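Local atomic coordinates of catechol 1,2-dioxygenase (Pseudomonas putida, PDB entry 2AZQ), a protein that probably catalyses the iron(III)-dependent intradiol ring cleavage of catechol by dioxygen, giving cis,cis-muconate in the beta-ketoadipate pathway. Residues Q118-M123 with R186-S191; V132-G137 with E279-L284; A150-W155 with I179-E184; N239-K244 with I259-F264. All blocks are in the same frame, centred on the assembly; numbering follows the deposited sequence.

Contact 1 of 4, residues Q118-M123 with R186-S191; sequences QGEVRM and RYRARS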
loop_
_atom_site.group_PDB
_atom_site.type_symbol
_atom_site.label_atom_id
_atom_site.label_comp_id
_atom_site.label_asym_id
_atom_site.label_seq_id
_atom_site.Cartn_x
_atom_site.Cartn_y
_atom_site.Cartn_z
ATOM N N GLN A 118 -31.461 -23.730 8.191
ATOM C CA GLN A 118 -32.792 -23.596 7.589
ATOM C C GLN A 118 -33.648 -22.672 8.458
ATOM O O GLN A 118 -33.744 -22.884 9.656
ATOM C CB GLN A 118 -33.484 -24.954 7.535
ATOM C CG GLN A 118 -32.627 -26.082 6.980
ATOM C CD GLN A 118 -32.260 -25.893 5.513
ATOM O OE1 GLN A 118 -31.699 -24.869 5.121
ATOM N NE2 GLN A 118 -32.571 -26.896 4.698
ATOM N N GLY A 119 -34.239 -21.646 7.852
ATOM C CA GLY A 119 -35.101 -20.708 8.556
ATOM C C GLY A 119 -34.792 -20.084 9.914
ATOM O O GLY A 119 -35.098 -18.920 10.119
ATOM N N GLU A 120 -34.224 -20.846 10.841
ATOM C CA GLU A 120 -33.906 -20.379 12.191
ATOM C C GLU A 120 -32.492 -20.734 12.598
ATOM O O GLU A 120 -31.951 -21.741 12.167
ATOM C CB GLU A 120 -34.846 -21.022 13.232
ATOM C CG GLU A 120 -36.143 -20.290 13.484
ATOM C CD GLU A 120 -36.990 -20.937 14.582
ATOM O OE1 GLU A 120 -37.366 -22.128 14.411
ATOM O OE2 GLU A 120 -37.287 -20.256 15.605
ATOM N N VAL A 121 -31.912 -19.930 13.474
ATOM C CA VAL A 121 -30.577 -20.217 13.968
ATOM C C VAL A 121 -30.232 -19.306 15.151
ATOM O O VAL A 121 -30.780 -18.214 15.282
ATOM C CB VAL A 121 -29.503 -20.024 12.822
ATOM C CG1 VAL A 121 -29.323 -18.566 12.496
ATOM C CG2 VAL A 121 -28.192 -20.652 13.215
ATOM N N ARG A 122 -29.371 -19.768 16.047
ATOM C CA ARG A 122 -28.907 -18.890 17.115
ATOM C C ARG A 122 -27.502 -18.532 16.595
ATOM O O ARG A 122 -26.800 -19.401 16.064
ATOM C CB ARG A 122 -28.796 -19.613 18.454
ATOM C CG ARG A 122 -28.136 -18.757 19.513
ATOM C CD ARG A 122 -28.232 -19.374 20.887
ATOM N NE ARG A 122 -27.566 -18.568 21.915
ATOM C CZ ARG A 122 -27.775 -18.708 23.222
ATOM N NH1 ARG A 122 -28.630 -19.616 23.677
ATOM N NH2 ARG A 122 -27.119 -17.949 24.080
ATOM N N MET A 123 -27.092 -17.275 16.738
ATOM C CA MET A 123 -25.788 -16.842 16.245
ATOM C C MET A 123 -24.637 -16.695 17.253
ATOM O O MET A 123 -23.478 -16.750 16.848
ATOM C CB MET A 123 -25.937 -15.505 15.502
ATOM C CG MET A 123 -26.759 -15.547 14.247
ATOM S SD MET A 123 -26.788 -13.902 13.523
ATOM C CE MET A 123 -25.077 -13.739 13.082
ATOM N N ARG A 186 -39.086 -16.426 5.099
ATOM C CA ARG A 186 -38.552 -15.696 6.231
ATOM C C ARG A 186 -37.328 -16.310 6.887
ATOM O O ARG A 186 -37.015 -17.490 6.697
ATOM C CB ARG A 186 -39.645 -15.465 7.273
ATOM C CG ARG A 186 -40.344 -16.724 7.690
ATOM C CD ARG A 186 -41.347 -16.482 8.807
ATOM N NE ARG A 186 -41.868 -17.766 9.271
ATOM C CZ ARG A 186 -42.034 -18.085 10.553
ATOM N NH1 ARG A 186 -41.720 -17.207 11.511
ATOM N NH2 ARG A 186 -42.486 -19.297 10.876
ATOM N N TYR A 187 -36.624 -15.469 7.638
ATOM C CA TYR A 187 -35.423 -15.867 8.350
ATOM C C TYR A 187 -35.662 -15.376 9.761
ATOM O O TYR A 187 -36.291 -14.324 9.954
ATOM C CB TYR A 187 -34.181 -15.194 7.733
ATOM C CG TYR A 187 -34.117 -13.685 7.910
ATOM C CD1 TYR A 187 -33.536 -13.114 9.049
ATOM C CD2 TYR A 187 -34.653 -12.827 6.954
ATOM C CE1 TYR A 187 -33.487 -11.712 9.220
ATOM C CE2 TYR A 187 -34.609 -11.439 7.115
ATOM C CZ TYR A 187 -34.021 -10.884 8.246
ATOM O OH TYR A 187 -33.936 -9.508 8.379
ATOM N N ARG A 188 -35.169 -16.147 10.728
ATOM C CA ARG A 188 -35.294 -15.855 12.170
ATOM C C ARG A 188 -33.897 -15.968 12.800
ATOM O O ARG A 188 -33.210 -16.962 12.595
ATOM C CB ARG A 188 -36.224 -16.892 12.820
ATOM C CG ARG A 188 -37.668 -16.471 13.137
ATOM C CD ARG A 188 -37.724 -15.669 14.449
ATOM N NE ARG A 188 -36.905 -16.284 15.501
ATOM C CZ ARG A 188 -35.836 -15.703 16.060
ATOM N NH1 ARG A 188 -35.453 -14.484 15.669
ATOM N NH2 ARG A 188 -35.125 -16.350 16.989
ATOM N N ALA A 189 -33.462 -14.975 13.567
ATOM C CA ALA A 189 -32.132 -15.076 14.177
ATOM C C ALA A 189 -32.052 -14.617 15.635
ATOM O O ALA A 189 -32.295 -13.459 15.939
ATOM C CB ALA A 189 -31.125 -14.310 13.336
ATOM N N ARG A 190 -31.716 -15.536 16.531
ATOM C CA ARG A 190 -31.571 -15.230 17.960
ATOM C C ARG A 190 -30.093 -14.861 18.139
ATOM O O ARG A 190 -29.209 -15.663 17.852
ATOM C CB ARG A 190 -31.959 -16.478 18.794
ATOM C CG ARG A 190 -32.031 -16.317 20.340
ATOM C CD ARG A 190 -30.652 -16.223 20.974
ATOM N NE ARG A 190 -30.650 -16.014 22.430
ATOM C CZ ARG A 190 -31.173 -16.843 23.334
ATOM N NH1 ARG A 190 -31.760 -17.966 22.952
ATOM N NH2 ARG A 190 -31.054 -16.568 24.627
ATOM N N SER A 191 -29.813 -13.647 18.587
ATOM C CA SER A 191 -28.415 -13.253 18.726
ATOM C C SER A 191 -28.194 -12.217 19.851
ATOM O O SER A 191 -28.800 -12.329 20.931
ATOM C CB SER A 191 -27.925 -12.736 17.363
ATOM O OG SER A 191 -26.538 -12.454 17.340
#
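R122 and R190 lie side by side and point the same way from two parallel strands, 120-122 and 186-191. Their guanidinium groups are stacked, with centres 3.9 Å apart and planes turned by 13°. The overlap is offset. R122 NH1 sits over one face of the R190 group, 3.6 Å from R190 NH1. R122 has CG anti to its backbone N (chi1 172°) and stays extended to NE. R190 starts the same way but bends at chi2, and its CD meets R122 CG at 3.9 Å. On the same face of the sheet, E120 and R188 cross obliquely. E120 CG touches R188 CB at 3.5 Å. The salt bridge beyond is long, 4.0 Å from E120 OE2 to R188 NE, with carboxylate and guanidinium planes 73° apart. V121 and A189 occupy the other face. The backbone is joined most soundly near the arginine pair: R190 N donates to V121 O at 3.1 Å, and M123 N to R190 O at 2.9 Å. M123 CB then rests against the hydroxyl of S191, which bonds H156. An alanine at R190 would lack the stacked group, and the R122 guanidinium would probably be freer to turn, held mainly by D124. Two like charges this close should repel. The salt bridge from R122 NH2 to D124 probably offsets part of that cost.

Contact 2 of 4, residues V132-G137 with E279-L284; sequences VMFLQG and ERFAEL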
loop_
_atom_site.group_PDB
_atom_site.type_symbol
_atom_site.label_atom_id
_atom_site.label_comp_id
_atom_site.label_asym_id
_atom_site.label_seq_id
_atom_site.Cartn_x
_atom_site.Cartn_y
_atom_site.Cartn_z
ATOM N N VAL A 132 -29.964 -9.828 24.370
ATOM C CA VAL A 132 -30.361 -10.776 23.333
ATOM C C VAL A 132 -31.074 -9.917 22.304
ATOM O O VAL A 132 -31.782 -8.966 22.660
ATOM C CB VAL A 132 -31.374 -11.835 23.858
ATOM C CG1 VAL A 132 -31.986 -12.620 22.699
ATOM C CG2 VAL A 132 -30.681 -12.782 24.806
ATOM N N MET A 133 -30.863 -10.229 21.035
ATOM C CA MET A 133 -31.505 -9.503 19.960
ATOM C C MET A 133 -32.224 -10.511 19.109
ATOM O O MET A 133 -31.628 -11.524 18.741
ATOM C CB MET A 133 -30.481 -8.812 19.084
ATOM C CG MET A 133 -31.071 -8.303 17.770
ATOM S SD MET A 133 -29.803 -7.848 16.579
ATOM C CE MET A 133 -28.934 -6.671 17.477
ATOM N N PHE A 134 -33.501 -10.267 18.819
ATOM C CA PHE A 134 -34.245 -11.172 17.960
ATOM C C PHE A 134 -34.367 -10.481 16.645
ATOM O O PHE A 134 -34.951 -9.396 16.552
ATOM C CB PHE A 134 -35.619 -11.514 18.521
ATOM C CG PHE A 134 -35.559 -12.464 19.658
ATOM C CD1 PHE A 134 -35.483 -12.007 20.962
ATOM C CD2 PHE A 134 -35.441 -13.829 19.414
ATOM C CE1 PHE A 134 -35.284 -12.891 22.007
ATOM C CE2 PHE A 134 -35.241 -14.721 20.438
ATOM C CZ PHE A 134 -35.161 -14.255 21.746
ATOM N N LEU A 135 -33.811 -11.133 15.631
ATOM C CA LEU A 135 -33.761 -10.616 14.275
ATOM C C LEU A 135 -34.649 -11.415 13.336
ATOM O O LEU A 135 -34.488 -12.629 13.228
ATOM C CB LEU A 135 -32.303 -10.694 13.837
ATOM C CG LEU A 135 -31.757 -9.904 12.662
ATOM C CD1 LEU A 135 -32.302 -8.471 12.662
ATOM C CD2 LEU A 135 -30.242 -9.892 12.814
ATOM N N GLN A 136 -35.604 -10.765 12.676
ATOM C CA GLN A 136 -36.466 -11.498 11.736
ATOM C C GLN A 136 -37.034 -10.656 10.614
ATOM O O GLN A 136 -37.196 -9.446 10.749
ATOM C CB GLN A 136 -37.629 -12.185 12.446
ATOM C CG GLN A 136 -38.722 -11.272 12.914
ATOM C CD GLN A 136 -39.873 -12.050 13.531
ATOM O OE1 GLN A 136 -39.646 -13.015 14.275
ATOM N NE2 GLN A 136 -41.114 -11.621 13.255
ATOM N N GLY A 137 -37.333 -11.314 9.504
ATOM C CA GLY A 137 -37.876 -10.626 8.351
ATOM C C GLY A 137 -38.012 -11.559 7.163
ATOM O O GLY A 137 -37.746 -12.748 7.272
ATOM N N GLU A 279 -35.756 -9.556 32.383
ATOM C CA GLU A 279 -35.329 -8.161 32.370
ATOM C C GLU A 279 -35.152 -7.346 31.095
ATOM O O GLU A 279 -35.126 -6.117 31.196
ATOM C CB GLU A 279 -34.054 -8.021 33.217
ATOM C CG GLU A 279 -34.302 -8.080 34.736
ATOM C CD GLU A 279 -33.012 -8.060 35.554
ATOM O OE1 GLU A 279 -32.053 -7.359 35.142
ATOM O OE2 GLU A 279 -32.968 -8.727 36.619
ATOM N N ARG A 280 -35.022 -7.969 29.918
ATOM C CA ARG A 280 -34.855 -7.181 28.678
ATOM C C ARG A 280 -34.208 -7.889 27.485
ATOM O O ARG A 280 -33.349 -8.753 27.646
ATOM C CB ARG A 280 -34.069 -5.905 28.996
ATOM C CG ARG A 280 -33.773 -4.970 27.865
ATOM C CD ARG A 280 -33.446 -3.610 28.474
ATOM N NE ARG A 280 -32.904 -2.649 27.517
ATOM C CZ ARG A 280 -33.477 -1.492 27.198
ATOM N NH1 ARG A 280 -34.627 -1.134 27.758
ATOM N NH2 ARG A 280 -32.884 -0.673 26.335
ATOM N N PHE A 281 -34.650 -7.519 26.289
ATOM C CA PHE A 281 -34.120 -8.068 25.053
ATOM C C PHE A 281 -34.582 -7.175 23.906
ATOM O O PHE A 281 -35.523 -6.389 24.059
ATOM C CB PHE A 281 -34.573 -9.511 24.854
ATOM C CG PHE A 281 -35.999 -9.655 24.476
ATOM C CD1 PHE A 281 -36.416 -9.402 23.184
ATOM C CD2 PHE A 281 -36.932 -10.046 25.410
ATOM C CE1 PHE A 281 -37.736 -9.537 22.824
ATOM C CE2 PHE A 281 -38.261 -10.183 25.055
ATOM C CZ PHE A 281 -38.661 -9.925 23.750
ATOM N N ALA A 282 -33.906 -7.271 22.764
ATOM C CA ALA A 282 -34.239 -6.430 21.629
ATOM C C ALA A 282 -34.953 -7.228 20.585
ATOM O O ALA A 282 -34.832 -8.447 20.541
ATOM C CB ALA A 282 -32.975 -5.813 21.049
ATOM N N GLU A 283 -35.728 -6.519 19.774
ATOM C CA GLU A 283 -36.477 -7.112 18.671
ATOM C C GLU A 283 -36.344 -6.184 17.504
ATOM O O GLU A 283 -36.506 -4.973 17.629
ATOM C CB GLU A 283 -37.951 -7.288 19.003
ATOM C CG GLU A 283 -38.187 -8.341 20.043
ATOM C CD GLU A 283 -39.651 -8.631 20.249
ATOM O OE1 GLU A 283 -39.956 -9.451 21.143
ATOM O OE2 GLU A 283 -40.490 -8.048 19.521
ATOM N N LEU A 284 -36.047 -6.765 16.361
ATOM C CA LEU A 284 -35.843 -5.993 15.162
ATOM C C LEU A 284 -36.324 -6.798 13.949
ATOM O O LEU A 284 -36.008 -7.992 13.779
ATOM C CB LEU A 284 -34.349 -5.631 15.078
ATOM C CG LEU A 284 -33.756 -4.964 13.831
ATOM C CD1 LEU A 284 -34.552 -3.725 13.429
ATOM C CD2 LEU A 284 -32.314 -4.609 14.124
#
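F134 and F281 meet in an offset edge-to-face pair, the close part of the contact. Their ring centroids are 5.3 Å apart and the planes stand at 85°. F134 brings its CD1-CE1 edge to the ring of F281, with CE1 over one face and CD1 3.5 Å from F281 CD1. The backbones beneath form a regular parallel ladder. A282 N donates to V132 O at 2.7 Å, almost straight. F134 N reaches A282 O at 2.8 Å from well above the carbonyl plane. L284 N to F134 O and Q136 N to L284 O continue the pattern. The face of the sheet with M133, A282, L135 and L284 is buried. L135 and L284 lie side by side there, with L135 CD1 4.0 Å from L284 CG. The loose, more open part is at E283, on the face it shares with F134. E283 CG comes no closer than 4.4 Å to F134 CB, and the E283 carboxylate makes its salt bridge with R274. Strand 132-140 is flanked on its second edge by strand 186-192, whose R188 and R190 touch F134. Strand 281-289 is flanked by strand 259-265. On the buried side, F240 of strand 234-240 packs against M133 and L284.

Contact 3 of 4, residues A150-W155 with I179-E184; sequences ATVDLW and IITDAE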
loop_
_atom_site.group_PDB
_atom_site.type_symbol
_atom_site.label_atom_id
_atom_site.label_comp_id
_atom_site.label_asym_id
_atom_site.label_seq_id
_atom_site.Cartn_x
_atom_site.Cartn_y
_atom_site.Cartn_z
ATOM N N ALA A 150 -34.038 -18.317 -0.250
ATOM C CA ALA A 150 -32.964 -17.364 -0.537
ATOM C C ALA A 150 -32.038 -17.478 0.671
ATOM O O ALA A 150 -32.476 -17.846 1.773
ATOM C CB ALA A 150 -33.495 -15.961 -0.641
ATOM N N THR A 151 -30.762 -17.178 0.466
ATOM C CA THR A 151 -29.768 -17.248 1.533
ATOM C C THR A 151 -29.473 -15.885 2.123
ATOM O O THR A 151 -29.171 -14.960 1.388
ATOM C CB THR A 151 -28.444 -17.827 0.996
ATOM O OG1 THR A 151 -28.593 -19.231 0.782
ATOM C CG2 THR A 151 -27.300 -17.567 1.960
ATOM N N VAL A 152 -29.608 -15.718 3.427
ATOM C CA VAL A 152 -29.224 -14.427 3.975
ATOM C C VAL A 152 -27.966 -14.741 4.790
ATOM O O VAL A 152 -28.009 -15.508 5.774
ATOM C CB VAL A 152 -30.326 -13.713 4.859
ATOM C CG1 VAL A 152 -31.707 -14.298 4.608
ATOM C CG2 VAL A 152 -29.919 -13.711 6.321
ATOM N N ASP A 153 -26.852 -14.181 4.310
ATOM C CA ASP A 153 -25.506 -14.338 4.879
ATOM C C ASP A 153 -25.190 -13.147 5.800
ATOM O O ASP A 153 -24.923 -12.052 5.291
ATOM C CB ASP A 153 -24.513 -14.330 3.738
ATOM C CG ASP A 153 -23.257 -15.076 4.050
ATOM O OD1 ASP A 153 -22.807 -14.999 5.219
ATOM O OD2 ASP A 153 -22.717 -15.709 3.105
ATOM N N LEU A 154 -25.183 -13.349 7.123
ATOM C CA LEU A 154 -24.937 -12.230 8.038
ATOM C C LEU A 154 -23.812 -12.355 9.057
ATOM O O LEU A 154 -23.528 -13.430 9.582
ATOM C CB LEU A 154 -26.225 -11.864 8.804
ATOM C CG LEU A 154 -26.804 -12.782 9.904
ATOM C CD1 LEU A 154 -28.039 -12.086 10.487
ATOM C CD2 LEU A 154 -27.158 -14.164 9.377
ATOM N N TRP A 155 -23.182 -11.220 9.345
ATOM C CA TRP A 155 -22.089 -11.168 10.312
ATOM C C TRP A 155 -22.116 -9.825 11.043
ATOM O O TRP A 155 -22.482 -8.818 10.448
ATOM C CB TRP A 155 -20.741 -11.399 9.601
ATOM C CG TRP A 155 -20.284 -10.368 8.575
ATOM C CD1 TRP A 155 -19.292 -9.436 8.746
ATOM C CD2 TRP A 155 -20.716 -10.229 7.198
ATOM N NE1 TRP A 155 -19.075 -8.736 7.576
ATOM C CE2 TRP A 155 -19.930 -9.198 6.611
ATOM C CE3 TRP A 155 -21.680 -10.870 6.409
ATOM C CZ2 TRP A 155 -20.079 -8.795 5.281
ATOM C CZ3 TRP A 155 -21.826 -10.461 5.075
ATOM C CH2 TRP A 155 -21.025 -9.431 4.532
ATOM N N ILE A 179 -28.379 -18.153 6.831
ATOM C CA ILE A 179 -29.769 -18.561 7.084
ATOM C C ILE A 179 -30.533 -18.759 5.778
ATOM O O ILE A 179 -30.543 -17.869 4.948
ATOM C CB ILE A 179 -30.527 -17.474 7.928
ATOM C CG1 ILE A 179 -29.937 -17.377 9.333
ATOM C CG2 ILE A 179 -31.978 -17.834 8.058
ATOM C CD1 ILE A 179 -30.499 -16.254 10.175
ATOM N N ILE A 180 -31.155 -19.921 5.597
ATOM C CA ILE A 180 -31.965 -20.203 4.384
ATOM C C ILE A 180 -33.426 -19.809 4.635
ATOM O O ILE A 180 -34.027 -20.293 5.592
ATOM C CB ILE A 180 -32.032 -21.708 4.034
ATOM C CG1 ILE A 180 -30.627 -22.314 3.923
ATOM C CG2 ILE A 180 -32.852 -21.884 2.783
ATOM C CD1 ILE A 180 -29.716 -21.621 2.984
ATOM N N THR A 181 -34.027 -18.969 3.804
ATOM C CA THR A 181 -35.423 -18.610 4.090
ATOM C C THR A 181 -36.390 -19.780 3.889
ATOM O O THR A 181 -36.190 -20.594 2.995
ATOM C CB THR A 181 -35.919 -17.374 3.252
ATOM O OG1 THR A 181 -35.629 -17.548 1.859
ATOM C CG2 THR A 181 -35.284 -16.106 3.763
ATOM N N ASP A 182 -37.421 -19.871 4.738
ATOM C CA ASP A 182 -38.428 -20.944 4.639
ATOM C C ASP A 182 -39.574 -20.683 3.616
ATOM O O ASP A 182 -39.560 -19.699 2.861
ATOM C CB ASP A 182 -39.005 -21.256 6.035
ATOM C CG ASP A 182 -39.750 -20.081 6.664
ATOM O OD1 ASP A 182 -39.838 -20.025 7.912
ATOM O OD2 ASP A 182 -40.277 -19.220 5.936
ATOM N N ALA A 183 -40.551 -21.584 3.578
ATOM C CA ALA A 183 -41.684 -21.469 2.658
ATOM C C ALA A 183 -42.274 -20.074 2.646
ATOM O O ALA A 183 -42.639 -19.561 1.593
ATOM C CB ALA A 183 -42.774 -22.482 3.023
ATOM N N GLU A 184 -42.393 -19.464 3.815
ATOM C CA GLU A 184 -42.944 -18.123 3.880
ATOM C C GLU A 184 -41.876 -17.060 3.535
ATOM O O GLU A 184 -42.107 -15.853 3.630
ATOM C CB GLU A 184 -43.542 -17.896 5.263
ATOM C CG GLU A 184 -44.051 -16.491 5.490
ATOM C CD GLU A 184 -44.586 -16.281 6.908
ATOM O OE1 GLU A 184 -44.000 -16.897 7.844
ATOM O OE2 GLU A 184 -45.562 -15.489 7.080
#
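A150 and T181 mark the end of a short antiparallel beta ladder between strands 151-155 and 176-180, part of the mixed beta structure of the intradiol dioxygenase domain. The polar atoms here are paired in turn. A150 N donates to T181 OG1 at 2.8 Å, and T181 N returns a nearly straight bond to A150 O, also 2.8 Å. T181 OG1 bonds L147 O as well, so one hydroxyl serves two backbone groups. It is placed for this by chi1 of 50°, which sets OG1 between the backbone N and the carbonyl carbon. A valine at T181 would probably leave A150 N and L147 O without their mate. Further in, V152 and I179 form a hydrogen-bonded pair. V152 N to I179 O is 2.8 Å and close to straight. I179 N to V152 O is 2.9 Å, with the donor tilted 28° from the carbonyl plane. T151 and I180, between that pair and A150-T181, form the non-hydrogen-bonded pair. Their backbones turn outward, T151 to S227 and I180 to A117. D153 OD2 is satisfied by the hydroxyl of Y110. V152 and I179 share one face, and I180 lies on the other with T151. V152 and I179 lie side by side, pointing the same way, with V152 CG2 4.1 Å from I179 CB. L154 crosses I179 at a slant, and its CD2 ends 4.0 Å from I179 CD1.

Contact 4 of 4, residues N239-K244 with I259-F264; sequences NFAGDK and IGELRF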
loop_
_atom_site.group_PDB
_atom_site.type_symbol
_atom_site.label_atom_id
_atom_site.label_comp_id
_atom_site.label_asym_id
_atom_site.label_seq_id
_atom_site.Cartn_x
_atom_site.Cartn_y
_atom_site.Cartn_z
ATOM N N ASN A 239 -28.523 -0.521 9.993
ATOM C CA ASN A 239 -27.886 0.289 11.037
ATOM C C ASN A 239 -28.905 0.449 12.146
ATOM O O ASN A 239 -30.061 0.755 11.871
ATOM C CB ASN A 239 -27.573 1.682 10.558
ATOM C CG ASN A 239 -26.585 1.700 9.471
ATOM O OD1 ASN A 239 -25.449 1.272 9.654
ATOM N ND2 ASN A 239 -26.995 2.203 8.313
ATOM N N PHE A 240 -28.484 0.283 13.393
ATOM C CA PHE A 240 -29.393 0.416 14.538
ATOM C C PHE A 240 -29.853 1.809 14.848
ATOM O O PHE A 240 -29.076 2.758 14.813
ATOM C CB PHE A 240 -28.750 -0.212 15.750
ATOM C CG PHE A 240 -28.785 -1.667 15.687
ATOM C CD1 PHE A 240 -28.466 -2.298 14.491
ATOM C CD2 PHE A 240 -29.281 -2.408 16.738
ATOM C CE1 PHE A 240 -28.652 -3.640 14.320
ATOM C CE2 PHE A 240 -29.481 -3.767 16.591
ATOM C CZ PHE A 240 -29.167 -4.391 15.364
ATOM N N ALA A 241 -31.136 1.939 15.150
ATOM C CA ALA A 241 -31.670 3.265 15.425
ATOM C C ALA A 241 -31.190 3.806 16.771
ATOM O O ALA A 241 -31.063 3.052 17.724
ATOM C CB ALA A 241 -33.170 3.231 15.378
ATOM N N GLY A 242 -30.881 5.100 16.829
ATOM C CA GLY A 242 -30.470 5.715 18.082
ATOM C C GLY A 242 -28.989 5.811 18.369
ATOM O O GLY A 242 -28.577 6.477 19.321
ATOM N N ASP A 243 -28.178 5.150 17.553
ATOM C CA ASP A 243 -26.734 5.176 17.737
ATOM C C ASP A 243 -26.227 6.605 17.490
ATOM O O ASP A 243 -26.635 7.264 16.530
ATOM C CB ASP A 243 -26.076 4.228 16.734
ATOM C CG ASP A 243 -24.636 3.915 17.072
ATOM O OD1 ASP A 243 -24.403 2.888 17.730
ATOM O OD2 ASP A 243 -23.739 4.691 16.680
ATOM N N LYS A 244 -25.350 7.068 18.377
ATOM C CA LYS A 244 -24.727 8.383 18.283
ATOM C C LYS A 244 -24.226 8.668 16.868
ATOM O O LYS A 244 -24.368 9.797 16.365
ATOM C CB LYS A 244 -23.510 8.450 19.204
ATOM C CG LYS A 244 -23.610 9.376 20.380
ATOM C CD LYS A 244 -22.239 9.496 21.042
ATOM C CE LYS A 244 -22.279 10.362 22.304
ATOM N NZ LYS A 244 -20.915 10.525 22.907
ATOM N N ILE A 259 -32.086 1.922 8.000
ATOM C CA ILE A 259 -32.090 2.033 9.449
ATOM C C ILE A 259 -33.088 1.089 10.107
ATOM O O ILE A 259 -34.262 1.092 9.789
ATOM C CB ILE A 259 -32.350 3.493 9.882
ATOM C CG1 ILE A 259 -31.256 4.367 9.284
ATOM C CG2 ILE A 259 -32.346 3.621 11.400
ATOM C CD1 ILE A 259 -31.194 5.736 9.859
ATOM N N GLY A 260 -32.586 0.253 11.003
ATOM C CA GLY A 260 -33.437 -0.683 11.692
ATOM C C GLY A 260 -34.032 0.005 12.895
ATOM O O GLY A 260 -33.379 0.799 13.568
ATOM N N GLU A 261 -35.298 -0.278 13.151
ATOM C CA GLU A 261 -35.981 0.311 14.289
ATOM C C GLU A 261 -36.001 -0.792 15.342
ATOM O O GLU A 261 -36.669 -1.821 15.196
ATOM C CB GLU A 261 -37.397 0.728 13.892
ATOM C CG GLU A 261 -38.058 1.641 14.891
ATOM C CD GLU A 261 -37.207 2.882 15.174
ATOM O OE1 GLU A 261 -36.873 3.608 14.190
ATOM O OE2 GLU A 261 -36.883 3.119 16.378
ATOM N N LEU A 262 -35.233 -0.583 16.394
ATOM C CA LEU A 262 -35.136 -1.570 17.428
ATOM C C LEU A 262 -36.193 -1.334 18.505
ATOM O O LEU A 262 -36.465 -0.194 18.879
ATOM C CB LEU A 262 -33.730 -1.520 18.007
ATOM C CG LEU A 262 -33.498 -2.528 19.122
ATOM C CD1 LEU A 262 -33.624 -3.948 18.554
ATOM C CD2 LEU A 262 -32.127 -2.298 19.727
ATOM N N ARG A 263 -36.796 -2.422 18.986
ATOM C CA ARG A 263 -37.832 -2.337 20.017
ATOM C C ARG A 263 -37.421 -3.159 21.220
ATOM O O ARG A 263 -37.089 -4.346 21.094
ATOM C CB ARG A 263 -39.181 -2.845 19.484
ATOM C CG ARG A 263 -39.427 -2.383 18.070
ATOM C CD ARG A 263 -40.848 -2.638 17.557
ATOM N NE ARG A 263 -40.883 -2.648 16.080
ATOM C CZ ARG A 263 -41.980 -2.544 15.321
ATOM N NH1 ARG A 263 -43.190 -2.410 15.887
ATOM N NH2 ARG A 263 -41.859 -2.605 13.989
ATOM N N PHE A 264 -37.433 -2.516 22.382
ATOM C CA PHE A 264 -37.083 -3.191 23.613
ATOM C C PHE A 264 -38.266 -3.732 24.402
ATOM O O PHE A 264 -39.240 -3.029 24.661
ATOM C CB PHE A 264 -36.253 -2.273 24.487
ATOM C CG PHE A 264 -34.898 -2.012 23.935
ATOM C CD1 PHE A 264 -34.665 -0.941 23.087
ATOM C CD2 PHE A 264 -33.842 -2.877 24.228
ATOM C CE1 PHE A 264 -33.393 -0.733 22.537
ATOM C CE2 PHE A 264 -32.566 -2.676 23.681
ATOM C CZ PHE A 264 -32.343 -1.606 22.838
#
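N239 O takes the shortest polar bond here, from G260 N at 2.7 Å. The N-H comes in tilted 25° from the carbonyl plane. The CA of I259 adds a C-H...O contact to the same oxygen at 3.4 Å. The next rung is weaker: A241 N is 3.0 Å from G260 O, but the bond is bent to 120°. Parallel pairing stops there, and the first segment turns away in a type II turn from F240 to D243. D243 OD1 ties that turn to A220 N. Side chains close the contact on both faces. A241 CB meets I259 CG2 at 4.1 Å. The carboxylate of E261 folds back over the same methyl, with OE2 at 3.8 Å from A241 CB, because the chain bends at chi2 (55°). On the other face F240 and L262 slant across each other, touching at 4.1 Å between F240 CD2 and L262 CD2. Both also pack on L284. N239 points the opposite way from F240, and its side chain touches H221, a ligand of the iron(III) ion. The arrangement is a parallel pair of neighbouring strands joined by a long helix-free loop, with its first strand supplying a second-shell neighbour to the iron site.

From the N terminus, the chain first lays down 118-123 and 132-137, which wait for later partners. Contact 3 closes first, when 179-184 returns to 150-155. Segment 186-191 then closes contact 1 around it. Much later, 259-264 closes contact 4 on 239-244, and 279-284 closes contact 2 on 132-137. Contacts 3 and 4 therefore both lie within the span of contact 2, in series with each other. Contacts 1 and 2 cross, and strands 186-192 and 132-140 pair directly, A189 N with L135 O. G119 N to I180 O joins contacts 1 and 3. E283 N to R263 O joins contacts 2 and 4. All four reach one branched or curled mixed sheet.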